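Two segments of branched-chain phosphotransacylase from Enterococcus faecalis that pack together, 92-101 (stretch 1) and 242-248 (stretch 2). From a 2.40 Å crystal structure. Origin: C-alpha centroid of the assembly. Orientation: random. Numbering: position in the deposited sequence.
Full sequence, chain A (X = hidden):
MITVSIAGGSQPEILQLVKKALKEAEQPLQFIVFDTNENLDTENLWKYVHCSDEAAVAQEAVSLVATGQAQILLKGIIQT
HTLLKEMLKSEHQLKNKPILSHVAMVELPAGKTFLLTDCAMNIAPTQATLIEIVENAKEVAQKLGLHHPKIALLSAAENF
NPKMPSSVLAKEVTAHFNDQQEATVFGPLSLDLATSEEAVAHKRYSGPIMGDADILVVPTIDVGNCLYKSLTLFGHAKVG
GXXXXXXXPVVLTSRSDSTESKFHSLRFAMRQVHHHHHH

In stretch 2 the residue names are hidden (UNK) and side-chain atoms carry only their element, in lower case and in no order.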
ATOM      1  N   HIS A  92      -1.807 -34.584  11.148  1.00 58.06           N
ATOM      2  CA  HIS A  92      -0.536 -33.921  11.443  1.00 55.80           C
ATOM      3  C   HIS A  92      -0.532 -33.065  12.704  1.00 54.90           C
ATOM      4  O   HIS A  92       0.473 -33.003  13.408  1.00 55.13           O
ATOM      5  CB  HIS A  92      -0.118 -33.064  10.255  1.00 54.42           C
ATOM      6  CG  HIS A  92       0.118 -33.848   9.003  1.00 53.54           C
ATOM      7  ND1 HIS A  92       0.997 -34.908   8.946  1.00 54.16           N
ATOM      8  CD2 HIS A  92      -0.383 -33.704   7.753  1.00 52.57           C
ATOM      9  CE1 HIS A  92       1.030 -35.383   7.713  1.00 53.29           C
ATOM     10  NE2 HIS A  92       0.203 -34.670   6.969  1.00 53.18           N
ATOM     11  N   GLN A  93      -1.647 -32.393  12.976  1.00 55.80           N
ATOM     12  CA  GLN A  93      -1.774 -31.544  14.160  1.00 55.54           C
ATOM     13  C   GLN A  93      -0.741 -30.410  14.253  1.00 55.25           C
ATOM     14  O   GLN A  93      -0.300 -30.063  15.347  1.00 55.27           O
ATOM     15  CB  GLN A  93      -1.676 -32.407  15.415  1.00 56.19           C
ATOM     16  CG  GLN A  93      -2.417 -33.725  15.323  1.00 59.60           C
ATOM     17  CD  GLN A  93      -2.407 -34.495  16.626  1.00 61.68           C
ATOM     18  OE1 GLN A  93      -3.229 -34.251  17.511  1.00 64.28           O
ATOM     19  NE2 GLN A  93      -1.462 -35.418  16.760  1.00 63.15           N
ATOM     20  N   LEU A  94      -0.368 -29.824  13.116  1.00 53.31           N
ATOM     21  CA  LEU A  94       0.618 -28.742  13.119  1.00 52.90           C
ATOM     22  C   LEU A  94       0.109 -27.427  13.700  1.00 52.21           C
ATOM     23  O   LEU A  94       0.779 -26.788  14.524  1.00 51.81           O
ATOM     24  CB  LEU A  94       1.147 -28.491  11.707  1.00 53.22           C
ATOM     25  CG  LEU A  94       2.175 -29.501  11.201  1.00 53.20           C
ATOM     26  CD1 LEU A  94       2.622 -29.083   9.808  1.00 54.09           C
ATOM     27  CD2 LEU A  94       3.361 -29.559  12.152  1.00 52.53           C
ATOM     28  N   LYS A  95      -1.072 -27.021  13.253  1.00 49.78           N
ATOM     29  CA  LYS A  95      -1.696 -25.788  13.716  1.00 48.29           C
ATOM     30  C   LYS A  95      -1.800 -25.851  15.239  1.00 46.13           C
ATOM     31  O   LYS A  95      -2.204 -26.872  15.795  1.00 48.76           O
ATOM     32  CB  LYS A  95      -3.079 -25.656  13.070  1.00 47.52           C
ATOM     33  CG  LYS A  95      -3.772 -24.323  13.246  1.00 45.85           C
ATOM     34  CD  LYS A  95      -5.011 -24.263  12.335  1.00 45.19           C
ATOM     35  CE  LYS A  95      -5.811 -22.984  12.531  1.00 41.15           C
ATOM     36  NZ  LYS A  95      -6.331 -22.871  13.911  1.00 39.98           N
ATOM     37  N   ASN A  96      -1.410 -24.770  15.908  1.00 44.81           N
ATOM     38  CA  ASN A  96      -1.443 -24.723  17.366  1.00 42.89           C
ATOM     39  C   ASN A  96      -1.786 -23.330  17.883  1.00 41.46           C
ATOM     40  O   ASN A  96      -1.425 -22.972  19.002  1.00 41.81           O
ATOM     41  CB  ASN A  96      -0.092 -25.146  17.949  1.00 44.26           C
ATOM     42  CG  ASN A  96       0.920 -24.025  17.936  1.00 45.77           C
ATOM     43  OD1 ASN A  96       1.326 -23.550  16.880  1.00 44.75           O
ATOM     44  ND2 ASN A  96       1.317 -23.577  19.124  1.00 47.21           N
ATOM     45  N   LYS A  97      -2.466 -22.546  17.055  1.00 40.40           N
ATOM     46  CA  LYS A  97      -2.899 -21.197  17.419  1.00 37.85           C
ATOM     47  C   LYS A  97      -4.297 -21.041  16.857  1.00 36.54           C
ATOM     48  O   LYS A  97      -4.609 -21.607  15.808  1.00 36.70           O
ATOM     49  CB  LYS A  97      -1.978 -20.138  16.806  1.00 39.51           C
ATOM     50  CG  LYS A  97      -0.596 -20.099  17.410  1.00 40.50           C
ATOM     51  CD  LYS A  97      -0.689 -19.783  18.874  1.00 41.89           C
ATOM     52  CE  LYS A  97       0.668 -19.708  19.512  1.00 45.25           C
ATOM     53  NZ  LYS A  97       0.503 -19.355  20.963  1.00 49.69           N
ATOM     54  N   PRO A  98      -5.158 -20.274  17.545  1.00 35.46           N
ATOM     55  CA  PRO A  98      -6.541 -20.044  17.109  1.00 35.77           C
ATOM     56  C   PRO A  98      -6.677 -19.919  15.589  1.00 35.93           C
ATOM     57  O   PRO A  98      -7.581 -20.503  14.984  1.00 35.48           O
ATOM     58  CB  PRO A  98      -6.917 -18.758  17.839  1.00 34.57           C
ATOM     59  CG  PRO A  98      -6.193 -18.908  19.133  1.00 34.88           C
ATOM     60  CD  PRO A  98      -4.838 -19.458  18.731  1.00 34.76           C
ATOM     61  N   ILE A  99      -5.773 -19.162  14.973  1.00 35.42           N
ATOM     62  CA  ILE A  99      -5.803 -18.978  13.524  1.00 35.97           C
ATOM     63  C   ILE A  99      -4.397 -18.836  12.937  1.00 35.64           C
ATOM     64  O   ILE A  99      -3.440 -18.559  13.654  1.00 34.54           O
ATOM     65  CB  ILE A  99      -6.579 -17.710  13.118  1.00 37.48           C
ATOM     66  CG1 ILE A  99      -5.706 -16.483  13.347  1.00 38.28           C
ATOM     67  CG2 ILE A  99      -7.870 -17.582  13.922  1.00 39.30           C
ATOM     68  CD1 ILE A  99      -5.563 -15.610  12.120  1.00 37.94           C
ATOM     69  N   LEU A 100      -4.287 -19.028  11.626  1.00 35.25           N
ATOM     70  CA  LEU A 100      -3.015 -18.875  10.939  1.00 34.18           C
ATOM     71  C   LEU A 100      -2.978 -17.460  10.359  1.00 34.01           C
ATOM     72  O   LEU A 100      -4.008 -16.906   9.977  1.00 33.29           O
ATOM     73  CB  LEU A 100      -2.884 -19.889   9.794  1.00 34.81           C
ATOM     74  CG  LEU A 100      -2.814 -21.392  10.127  1.00 38.20           C
ATOM     75  CD1 LEU A 100      -2.769 -22.204   8.835  1.00 35.19           C
ATOM     76  CD2 LEU A 100      -1.587 -21.682  10.979  1.00 36.53           C
ATOM     77  N   SER A 101      -1.789 -16.882  10.297  1.00 32.34           N
ATOM     78  CA  SER A 101      -1.632 -15.556   9.750  1.00 32.97           C
ATOM     79  C   SER A 101      -0.278 -15.489   9.058  1.00 31.00           C
ATOM     80  O   SER A 101       0.521 -16.418   9.149  1.00 30.55           O
ATOM     81  CB  SER A 101      -1.700 -14.490  10.864  1.00 34.83           C
ATOM     82  OG  SER A 101      -0.618 -14.597  11.788  1.00 35.60           O
ATOM     83  N   UNK A 242       6.846 -15.349   6.774  1.00 31.33           N
ATOM     84  CA  UNK A 242       6.566 -16.707   7.175  1.00 31.34           C
ATOM     85  C   UNK A 242       5.129 -16.764   7.641  1.00 30.15           C
ATOM     86  O   UNK A 242       4.573 -15.773   8.120  1.00 26.52           O
ATOM     87  o   UNK A 242       7.151 -16.360   9.508  1.00 37.91           O
ATOM     88  c   UNK A 242       8.928 -17.013   8.025  1.00 35.67           C
ATOM     89  c   UNK A 242       7.454 -17.161   8.361  1.00 33.00           C
ATOM     90  N   UNK A 243       4.526 -17.934   7.496  1.00 31.58           N
ATOM     91  CA  UNK A 243       3.167 -18.131   7.968  1.00 33.02           C
ATOM     92  C   UNK A 243       3.353 -18.585   9.413  1.00 32.39           C
ATOM     93  O   UNK A 243       4.184 -19.446   9.694  1.00 31.84           O
ATOM     94  c   UNK A 243       1.594 -19.801   4.817  1.00 40.07           C
ATOM     95  c   UNK A 243       2.440 -19.227   7.170  1.00 33.80           C
ATOM     96  c   UNK A 243       2.178 -18.740   5.741  1.00 37.70           C
ATOM     97  c   UNK A 243       1.144 -19.585   7.860  1.00 32.25           C
ATOM     98  N   UNK A 244       2.602 -17.981  10.325  1.00 31.65           N
ATOM     99  CA  UNK A 244       2.679 -18.328  11.731  1.00 32.23           C
ATOM    100  C   UNK A 244       1.360 -18.952  12.188  1.00 34.65           C
ATOM    101  O   UNK A 244       0.359 -18.915  11.470  1.00 33.09           O
ATOM    102  c   UNK A 244       3.026 -17.090  12.611  1.00 32.56           C
ATOM    103  c   UNK A 244       4.449 -16.658  12.342  1.00 33.08           C
ATOM    104  c   UNK A 244       2.057 -15.946  12.334  1.00 32.30           C
ATOM    105  N   UNK A 245       1.373 -19.529  13.387  1.00 37.48           N
ATOM    106  CA  UNK A 245       0.190 -20.189  13.908  1.00 41.44           C
ATOM    107  C   UNK A 245       0.440 -21.681  14.047  1.00 43.54           C
ATOM    108  O   UNK A 245      -0.163 -22.361  14.887  1.00 45.55           O
ATOM    109  N   UNK A 246       1.332 -22.197  13.211  1.00 44.28           N
ATOM    110  CA  UNK A 246       1.687 -23.612  13.246  1.00 44.30           C
ATOM    111  C   UNK A 246       2.842 -23.769  14.215  1.00 43.12           C
ATOM    112  O   UNK A 246       3.422 -22.776  14.642  1.00 43.62           O
ATOM    113  c   UNK A 246       2.120 -24.107  11.848  1.00 45.30           C
ATOM    114  c   UNK A 246       0.928 -24.129  10.902  1.00 44.05           C
ATOM    115  o   UNK A 246       3.124 -23.228  11.317  1.00 48.12           O
ATOM    116  N   UNK A 247       3.179 -25.001  14.577  1.00 44.06           N
ATOM    117  CA  UNK A 247       4.276 -25.196  15.514  1.00 46.17           C
ATOM    118  C   UNK A 247       5.619 -25.070  14.804  1.00 46.17           C
ATOM    119  O   UNK A 247       6.677 -25.158  15.426  1.00 46.43           O
ATOM    120  c   UNK A 247       3.928 -27.735  15.301  1.00 48.65           C
ATOM    121  n   UNK A 247       2.170 -30.120  17.744  1.00 47.44           N
ATOM    122  c   UNK A 247       2.477 -28.845  17.050  1.00 47.72           C
ATOM    123  c   UNK A 247       3.663 -29.006  16.107  1.00 49.61           C
ATOM    124  c   UNK A 247       4.149 -26.551  16.218  1.00 46.94           C
ATOM    125  N   UNK A 248       5.564 -24.850  13.497  1.00 45.71           N
ATOM    126  CA  UNK A 248       6.766 -24.680  12.697  1.00 45.12           C
ATOM    127  C   UNK A 248       6.579 -23.542  11.666  1.00 43.74           C
ATOM    128  O   UNK A 248       5.580 -23.497  10.946  1.00 41.70           O
ATOM    129  c   UNK A 248       7.722 -27.006  12.980  1.00 45.56           C
ATOM    130  c   UNK A 248       8.096 -25.759  10.855  1.00 47.54           C
ATOM    131  c   UNK A 248       7.125 -26.012  11.977  1.00 47.01           C
TER

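Position 242 carries three side-chain atoms: one carbon bearing an oxygen and a second carbon. They stay clear of stretch 1. A branched side chain with one hydroxyl and one methyl is threonine, so this is Thr242. It lies in a strand that begins earlier in the chain, and its hydroxyl is hydrogen-bonded elsewhere in the structure.

Position 243 has four carbons and no heteroatom. The chain forks at the first carbon, and one arm is two carbons long. The shorter arm, a single carbon of position 243, lies 4.5 Å from Leu100 CB, a loose apolar contact. The CA of position 243 also lies 3.4 Å from Ser101 O, in a CA-H...O contact. That is isoleucine, Ile243.

Position 244 has three carbons, one of which carries the other two. One of the outer carbons of position 244 lies 3.0 Å from Ser101 OG. The fork has the shape of threonine, but all three atoms are carbon, so it is valine, Val244. The side chains of Val244 and Ser101 share one face of the sheet. The backbones form an antiparallel hydrogen-bonded pair. Val244 N donates to Ser101 O at 2.9 Å, and Ser101 N donates to Val244 O at 3.2 Å.

Position 245 has no side-chain atoms. The site explains the absence. An ideal CB at position 245 would point toward stretch 1, 2.7 Å from Leu100 CD2 and 2.9 Å from Ile99 O, and both would be clashes. The phi/psi of 114/-28 would also jam it against the carbonyl oxygen of the preceding residue. This is glycine, Gly245. The carbonyl here is put to use: Asn96 N donates to Gly245 O at 2.9 Å.

Position 246 again has one carbon carrying an oxygen and a carbon. The outer carbon of position 246 packs 3.5 Å from Leu100 CD2. This is threonine, Thr246. Its hydroxyl bonds within its own stretch: Thr246 OG1 donates a very short hydrogen bond of 2.5 Å to O of position 248. Its backbone bridges that of Lys95, with Thr246 CA and Lys95 CA 4.0 Å apart.

Position 247 has four carbons in a row ending in nitrogen. The row lies along Leu94, with the second carbon of position 247 3.7 Å from Leu94 CD2. The terminal nitrogen of position 247 makes a weak hydrogen bond to Gln93 O at 3.4 Å. This is lysine, Lys247. The backbone Lys247 N donates to Leu94 O at 3.0 Å.

Position 248 has three carbons, one carrying two. They remain 5.1 Å or more from stretch 1. This is valine, Val248.

The contact buries 568 Å² over both sides. Backbone hydrogen bonds hold it at two places: the paired bonds of Ser101 and Val244, and the bonds from Asn96 N to Gly245 O and Lys247 N to Leu94 O. Next to the Ser101 and Val244 pair, the bare backbone of Gly245 makes room for Leu100, whose CD2 comes within 3.7 Å of Gly245 C and also reaches the methyl of Thr246. Close backbone approach and apolar packing therefore work together.

Stretch 2 (242-248) TIVGTKV
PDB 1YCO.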